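Local coordinates for cupin 2 conserved barrel domain protein (Leptotrichia buccalis, PDB 3RNS), which is of unknown function but folds as a bicupin, with two cupin-type beta barrels in a single chain, at residues A[5-10]-A[29-34]; A[37-42]-A[221-226]. One frame throughout, in Å; residues are numbered along the deposited sequence.

Contact 1 (5-10 with 29-34) and contact 2 (37-42 with 221-226) lie in series along the chain, their centres about 9 Å apart, and both reach the same antiparallel sheet. Strands 26-33 and 37-44 are neighbours in it, joined by a short turn. Met-29 O lies 2.8 Å from Leu-41 N, and Ile-31 N the same distance from Ile-39 O, both probable hydrogen bonds. Contact 1 is at the surface, where the N-terminal segment meets the edge strand; contact 2 is buried between the two barrels. An acetate, probably from the crystallisation liquor, sits on the far side of this sheet from contact 2, bound by Ser-40, with the nearest atoms of the Arg-30 side chain and the acetate about 3 Å apart.

Contact 1: A[5-10]-A[29-34]; sequences VKIEVA and MRILNQ
Lys-6 N donates a hydrogen bond to Ile-31 O at 2.9 Å, nearly straight at 170°, with the donor tilted 29° from the carbonyl plane. It belongs to a single beta bridge between Val-5 and Leu-32, so the N-terminal segment meets the strand briefly and then leaves it. The Lys-6 side chain bends at chi2 and chi3 and runs past Arg-30: CB is 3.6 Å from Arg-30 O, and CE is 3.9 Å from the same oxygen. The two cationic ends stay apart, Lys-6 NZ being 6.7 Å from Arg-30 NE. Beside the bridge, Ile-7 CG2 packs on Ile-31 CG2 at 4.0 Å, and the two side chains cross obliquely. The selenomethionine Met-29, with its side chain extended, brings CE to 4.3 Å from Ile-7 CG2. Further out, Arg-30 NH1 bonds to Asn-33 OD1 at 2.9 Å, the donor lying above the carbonyl plane; that oxygen also takes a bond from Lys-109, and Tyr-38 makes a cation-pi contact with Arg-30. Behind the bridge, Ile-31 and Leu-32 both face Ile-39 in a classic beta bulge. The N-terminal segment thus touches edge strand 26-33 at one short place, on the side away from its partner strand 37-44, and Val-5, Ile-7 and Leu-32 all touch Val-202 of strand 199-203 in the other sheet.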
loop_
_atom_site.group_PDB
_atom_site.type_symbol
_atom_site.label_atom_id
_atom_site.label_comp_id
_atom_site.label_asym_id
_atom_site.label_seq_id
_atom_site.Cartn_x
_atom_site.Cartn_y
_atom_site.Cartn_z
ATOM N N VAL A 5 -6.767 2.496 -13.836
ATOM C CA VAL A 5 -6.979 1.495 -12.806
ATOM C C VAL A 5 -7.031 0.152 -13.507
ATOM O O VAL A 5 -7.892 -0.088 -14.351
ATOM C CB VAL A 5 -8.305 1.700 -12.002
ATOM C CG1 VAL A 5 -8.376 0.675 -10.814
ATOM C CG2 VAL A 5 -8.385 3.115 -11.503
ATOM N N LYS A 6 -6.107 -0.727 -13.159
ATOM C CA LYS A 6 -5.952 -1.963 -13.921
ATOM C C LYS A 6 -6.499 -3.164 -13.167
ATOM O O LYS A 6 -6.357 -4.288 -13.634
ATOM C CB LYS A 6 -4.491 -2.128 -14.332
ATOM C CG LYS A 6 -3.844 -0.747 -14.819
ATOM C CD LYS A 6 -2.827 -0.788 -15.996
ATOM C CE LYS A 6 -2.428 -2.232 -16.432
ATOM N NZ LYS A 6 -1.162 -2.337 -17.225
ATOM N N ILE A 7 -7.105 -2.922 -12.000
ATOM C CA ILE A 7 -7.854 -3.943 -11.268
ATOM C C ILE A 7 -9.279 -3.442 -11.079
ATOM O O ILE A 7 -9.537 -2.258 -11.258
ATOM C CB ILE A 7 -7.185 -4.303 -9.909
ATOM C CG1 ILE A 7 -7.079 -3.099 -8.950
ATOM C CG2 ILE A 7 -5.789 -4.885 -10.144
ATOM C CD1 ILE A 7 -6.342 -3.457 -7.596
ATOM N N GLU A 8 -10.192 -4.333 -10.731
ATOM C CA GLU A 8 -11.567 -3.975 -10.410
ATOM C C GLU A 8 -11.665 -3.049 -9.181
ATOM O O GLU A 8 -10.965 -3.272 -8.191
ATOM C CB GLU A 8 -12.376 -5.248 -10.146
ATOM C CG GLU A 8 -13.137 -5.752 -11.382
ATOM C CD GLU A 8 -14.077 -6.894 -11.024
ATOM O OE1 GLU A 8 -15.308 -6.796 -11.281
ATOM O OE2 GLU A 8 -13.563 -7.876 -10.442
ATOM N N VAL A 9 -12.521 -2.027 -9.262
ATOM C CA VAL A 9 -12.794 -1.123 -8.173
ATOM C C VAL A 9 -13.911 -1.617 -7.250
ATOM O O VAL A 9 -14.688 -2.487 -7.609
ATOM C CB VAL A 9 -13.072 0.295 -8.705
ATOM C CG1 VAL A 9 -11.946 0.669 -9.643
ATOM C CG2 VAL A 9 -14.478 0.415 -9.430
ATOM N N ALA A 10 -13.932 -1.079 -6.024
ATOM C CA ALA A 10 -15.016 -1.263 -5.071
ATOM C C ALA A 10 -15.206 -2.743 -4.752
ATOM O O ALA A 10 -16.343 -3.202 -4.615
ATOM C CB ALA A 10 -16.326 -0.633 -5.605
HETATM N N MSE A 29 3.265 -6.119 -11.797
HETATM C CA MSE A 29 1.963 -5.704 -12.297
HETATM C C MSE A 29 1.718 -4.253 -11.885
HETATM O O MSE A 29 1.824 -3.903 -10.675
HETATM C CB MSE A 29 0.983 -6.591 -11.520
HETATM C CG MSE A 29 -0.442 -6.499 -11.822
HETATM SE SE MSE A 29 -1.234 -7.853 -10.587
HETATM C CE MSE A 29 -2.727 -7.606 -11.551
ATOM N N ARG A 30 1.374 -3.422 -12.837
ATOM C CA ARG A 30 0.972 -2.084 -12.507
ATOM C C ARG A 30 -0.506 -2.135 -12.099
ATOM O O ARG A 30 -1.335 -2.752 -12.774
ATOM C CB ARG A 30 1.185 -1.144 -13.672
ATOM C CG ARG A 30 0.852 0.283 -13.287
ATOM C CD ARG A 30 1.763 1.271 -13.898
ATOM N NE ARG A 30 3.166 1.159 -13.482
ATOM C CZ ARG A 30 4.093 2.072 -13.791
ATOM N NH1 ARG A 30 3.756 3.152 -14.445
ATOM N NH2 ARG A 30 5.357 1.931 -13.417
ATOM N N ILE A 31 -0.848 -1.534 -10.989
ATOM C CA ILE A 31 -2.262 -1.560 -10.649
ATOM C C ILE A 31 -2.976 -0.168 -10.783
ATOM O O ILE A 31 -4.137 -0.142 -11.103
ATOM C CB ILE A 31 -2.540 -2.221 -9.306
ATOM C CG1 ILE A 31 -1.849 -1.520 -8.207
ATOM C CG2 ILE A 31 -2.096 -3.746 -9.234
ATOM C CD1 ILE A 31 -2.378 -2.053 -6.837
ATOM N N LEU A 32 -2.279 0.942 -10.494
ATOM C CA LEU A 32 -2.794 2.296 -10.732
ATOM C C LEU A 32 -1.708 3.066 -11.440
ATOM O O LEU A 32 -0.551 2.960 -11.074
ATOM C CB LEU A 32 -3.128 3.019 -9.405
ATOM C CG LEU A 32 -4.470 2.759 -8.706
ATOM C CD1 LEU A 32 -4.592 1.322 -8.239
ATOM C CD2 LEU A 32 -4.642 3.755 -7.522
ATOM N N ASN A 33 -2.079 3.863 -12.428
ATOM C CA ASN A 33 -1.101 4.594 -13.203
ATOM C C ASN A 33 -1.642 5.980 -13.529
ATOM O O ASN A 33 -2.719 6.098 -14.093
ATOM C CB ASN A 33 -0.805 3.816 -14.497
ATOM C CG ASN A 33 0.540 4.180 -15.140
ATOM O OD1 ASN A 33 1.400 4.819 -14.535
ATOM N ND2 ASN A 33 0.727 3.730 -16.389
ATOM N N GLN A 34 -0.908 7.019 -13.150
ATOM C CA GLN A 34 -1.258 8.400 -13.471
ATOM C C GLN A 34 -0.035 9.084 -14.099
ATOM O O GLN A 34 1.070 8.525 -14.096
ATOM C CB GLN A 34 -1.684 9.100 -12.193
ATOM C CG GLN A 34 -2.959 8.569 -11.566
ATOM C CD GLN A 34 -4.219 8.953 -12.331
ATOM O OE1 GLN A 34 -4.166 9.695 -13.311
ATOM N NE2 GLN A 34 -5.361 8.427 -11.888
#

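Contact 2: A[37-42]-A[221-226]; sequences SYISLF and LLILVK. With ACT (acetate ion), chain B.
Strands 37-42 and 221-225 come within 7.8 Å at their axes and run at 135° to each other, so they meet through side chains rather than as paired strands. Ser-37 and Ile-39 on one strand, Ile-223 and Val-225 on the other, all point toward the opposing strand and carry the contact. The tip of Ile-39 does the closest apolar touching: CD1 is 3.7 Å from Ile-223 CG2. Its chi2 of 178° sets CD1 anti to CA, extended toward strand 221-225. One carbon back, Ile-39 CG1 meets Val-225 CG1 at 4.0 Å, so the one side chain bridges two residues of the opposing strand. At the end of the contact Ser-37 OG lies against Val-225 CB at 3.5 Å; this buried hydroxyl has its polar partner in Asn-152 O, to which it is hydrogen-bonded. Leu-32 touches both Ile-39 and Val-225, and Ile-104 also touches Ile-39, while Leu-153 and Met-155 pack on Ile-223. An alanine at Ile-39 would probably open a gap facing Ile-223 and Val-225, since the CG1 and CD1 that reach their methyl groups would be gone. The alternate residues of strand 37-42 turn to the other side, where Ser-40 OG donates a hydrogen bond to acetate OXT at 3.0 Å. The acetate methyl sits near the rings there, 3.8 Å from Tyr-38 CE2 and 4.1 Å from Phe-42 CZ. Such packing of a strand from each barrel, sheet against sheet, fits a bicupin, with strand 218-225 in the C-terminal cupin domain and strand 37-44 in the N-terminal barrel.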
loop_
_atom_site.group_PDB
_atom_site.type_symbol
_atom_site.label_atom_id
_atom_site.label_comp_id
_atom_site.label_asym_id
_atom_site.label_seq_id
_atom_site.Cartn_x
_atom_site.Cartn_y
_atom_site.Cartn_z
ATOM N N SER A 37 2.427 9.633 -10.945
ATOM C CA SER A 37 2.577 8.681 -9.864
ATOM C C SER A 37 1.919 7.337 -10.270
ATOM O O SER A 37 1.125 7.264 -11.204
ATOM C CB SER A 37 1.967 9.227 -8.561
ATOM O OG SER A 37 0.578 9.532 -8.738
ATOM N N TYR A 38 2.274 6.286 -9.578
ATOM C CA TYR A 38 1.732 4.955 -9.876
ATOM C C TYR A 38 1.853 4.068 -8.685
ATOM O O TYR A 38 2.585 4.356 -7.719
ATOM C CB TYR A 38 2.499 4.316 -11.043
ATOM C CG TYR A 38 3.939 4.003 -10.719
ATOM C CD1 TYR A 38 4.943 4.960 -10.870
ATOM C CD2 TYR A 38 4.300 2.759 -10.247
ATOM C CE1 TYR A 38 6.264 4.668 -10.561
ATOM C CE2 TYR A 38 5.615 2.461 -9.921
ATOM C CZ TYR A 38 6.584 3.417 -10.065
ATOM O OH TYR A 38 7.905 3.118 -9.716
ATOM N N ILE A 39 1.164 2.945 -8.771
ATOM C CA ILE A 39 1.264 1.905 -7.779
ATOM C C ILE A 39 1.451 0.600 -8.554
ATOM O O ILE A 39 0.664 0.336 -9.474
ATOM C CB ILE A 39 -0.021 1.724 -6.932
ATOM C CG1 ILE A 39 -0.430 2.996 -6.165
ATOM C CG2 ILE A 39 0.195 0.629 -5.900
ATOM C CD1 ILE A 39 -1.794 2.833 -5.325
ATOM N N SER A 40 2.479 -0.169 -8.187
ATOM C CA SER A 40 2.735 -1.470 -8.777
ATOM C C SER A 40 2.906 -2.494 -7.687
ATOM O O SER A 40 3.247 -2.119 -6.557
ATOM C CB SER A 40 4.001 -1.427 -9.646
ATOM O OG SER A 40 3.704 -0.722 -10.820
ATOM N N LEU A 41 2.673 -3.764 -8.040
ATOM C CA LEU A 41 2.997 -4.911 -7.223
ATOM C C LEU A 41 4.157 -5.736 -7.811
ATOM O O LEU A 41 4.297 -5.871 -9.032
ATOM C CB LEU A 41 1.767 -5.808 -7.071
ATOM C CG LEU A 41 0.456 -5.196 -6.617
ATOM C CD1 LEU A 41 -0.486 -6.318 -6.655
ATOM C CD2 LEU A 41 0.579 -4.625 -5.145
ATOM N N PHE A 42 4.994 -6.259 -6.915
ATOM C CA PHE A 42 6.098 -7.152 -7.228
ATOM C C PHE A 42 6.042 -8.412 -6.412
ATOM O O PHE A 42 5.717 -8.358 -5.208
ATOM C CB PHE A 42 7.424 -6.463 -6.910
ATOM C CG PHE A 42 7.818 -5.417 -7.911
ATOM C CD1 PHE A 42 7.311 -4.144 -7.837
ATOM C CD2 PHE A 42 8.669 -5.731 -8.948
ATOM C CE1 PHE A 42 7.671 -3.197 -8.778
ATOM C CE2 PHE A 42 9.052 -4.773 -9.894
ATOM C CZ PHE A 42 8.548 -3.512 -9.793
ATOM N N LEU A 221 -3.924 1.476 5.596
ATOM C CA LEU A 221 -3.103 2.371 4.845
ATOM C C LEU A 221 -3.890 2.854 3.629
ATOM O O LEU A 221 -4.481 2.047 2.865
ATOM C CB LEU A 221 -1.837 1.648 4.366
ATOM C CG LEU A 221 -0.926 2.291 3.290
ATOM C CD1 LEU A 221 -0.215 3.583 3.813
ATOM C CD2 LEU A 221 0.066 1.203 2.752
ATOM N N LEU A 222 -3.846 4.151 3.408
ATOM C CA LEU A 222 -4.505 4.798 2.264
ATOM C C LEU A 222 -3.453 5.393 1.351
ATOM O O LEU A 222 -2.601 6.193 1.798
ATOM C CB LEU A 222 -5.438 5.923 2.749
ATOM C CG LEU A 222 -6.066 6.826 1.636
ATOM C CD1 LEU A 222 -7.123 6.029 0.871
ATOM C CD2 LEU A 222 -6.661 8.136 2.167
ATOM N N ILE A 223 -3.512 5.025 0.066
ATOM C CA ILE A 223 -2.600 5.569 -0.925
ATOM C C ILE A 223 -3.507 6.193 -1.958
ATOM O O ILE A 223 -4.222 5.475 -2.703
ATOM C CB ILE A 223 -1.681 4.495 -1.591
ATOM C CG1 ILE A 223 -0.832 3.703 -0.560
ATOM C CG2 ILE A 223 -0.709 5.161 -2.643
ATOM C CD1 ILE A 223 -0.341 2.345 -1.125
ATOM N N LEU A 224 -3.459 7.518 -2.022
ATOM C CA LEU A 224 -4.213 8.295 -2.994
ATOM C C LEU A 224 -3.283 8.840 -4.079
ATOM O O LEU A 224 -2.333 9.574 -3.771
ATOM C CB LEU A 224 -4.918 9.443 -2.295
ATOM C CG LEU A 224 -5.627 10.513 -3.123
ATOM C CD1 LEU A 224 -6.751 9.845 -3.907
ATOM C CD2 LEU A 224 -6.156 11.683 -2.185
ATOM N N VAL A 225 -3.552 8.463 -5.330
ATOM C CA VAL A 225 -2.804 8.969 -6.480
ATOM C C VAL A 225 -3.683 9.945 -7.275
ATOM O O VAL A 225 -4.784 9.597 -7.688
ATOM C CB VAL A 225 -2.242 7.851 -7.407
ATOM C CG1 VAL A 225 -1.336 6.868 -6.633
ATOM C CG2 VAL A 225 -3.354 7.088 -8.077
ATOM N N LYS A 226 -3.154 11.156 -7.471
ATOM C CA LYS A 226 -3.905 12.354 -7.957
ATOM C C LYS A 226 -3.286 12.840 -9.257
ATOM O O LYS A 226 -2.068 12.667 -9.396
ATOM C CB LYS A 226 -3.797 13.537 -6.959
ATOM C CG LYS A 226 -4.460 13.355 -5.606
ATOM C CD LYS A 226 -4.569 14.689 -4.839
ATOM C CE LYS A 226 -3.452 14.868 -3.793
ATOM N NZ LYS A 226 -3.645 16.111 -2.973
HETATM C C ACT B . 6.364 -1.427 -13.061
HETATM O O ACT B . 7.099 -1.753 -14.044
HETATM O OXT ACT B . 5.233 -1.950 -13.043
HETATM C CH3 ACT B . 6.832 -0.487 -11.993
#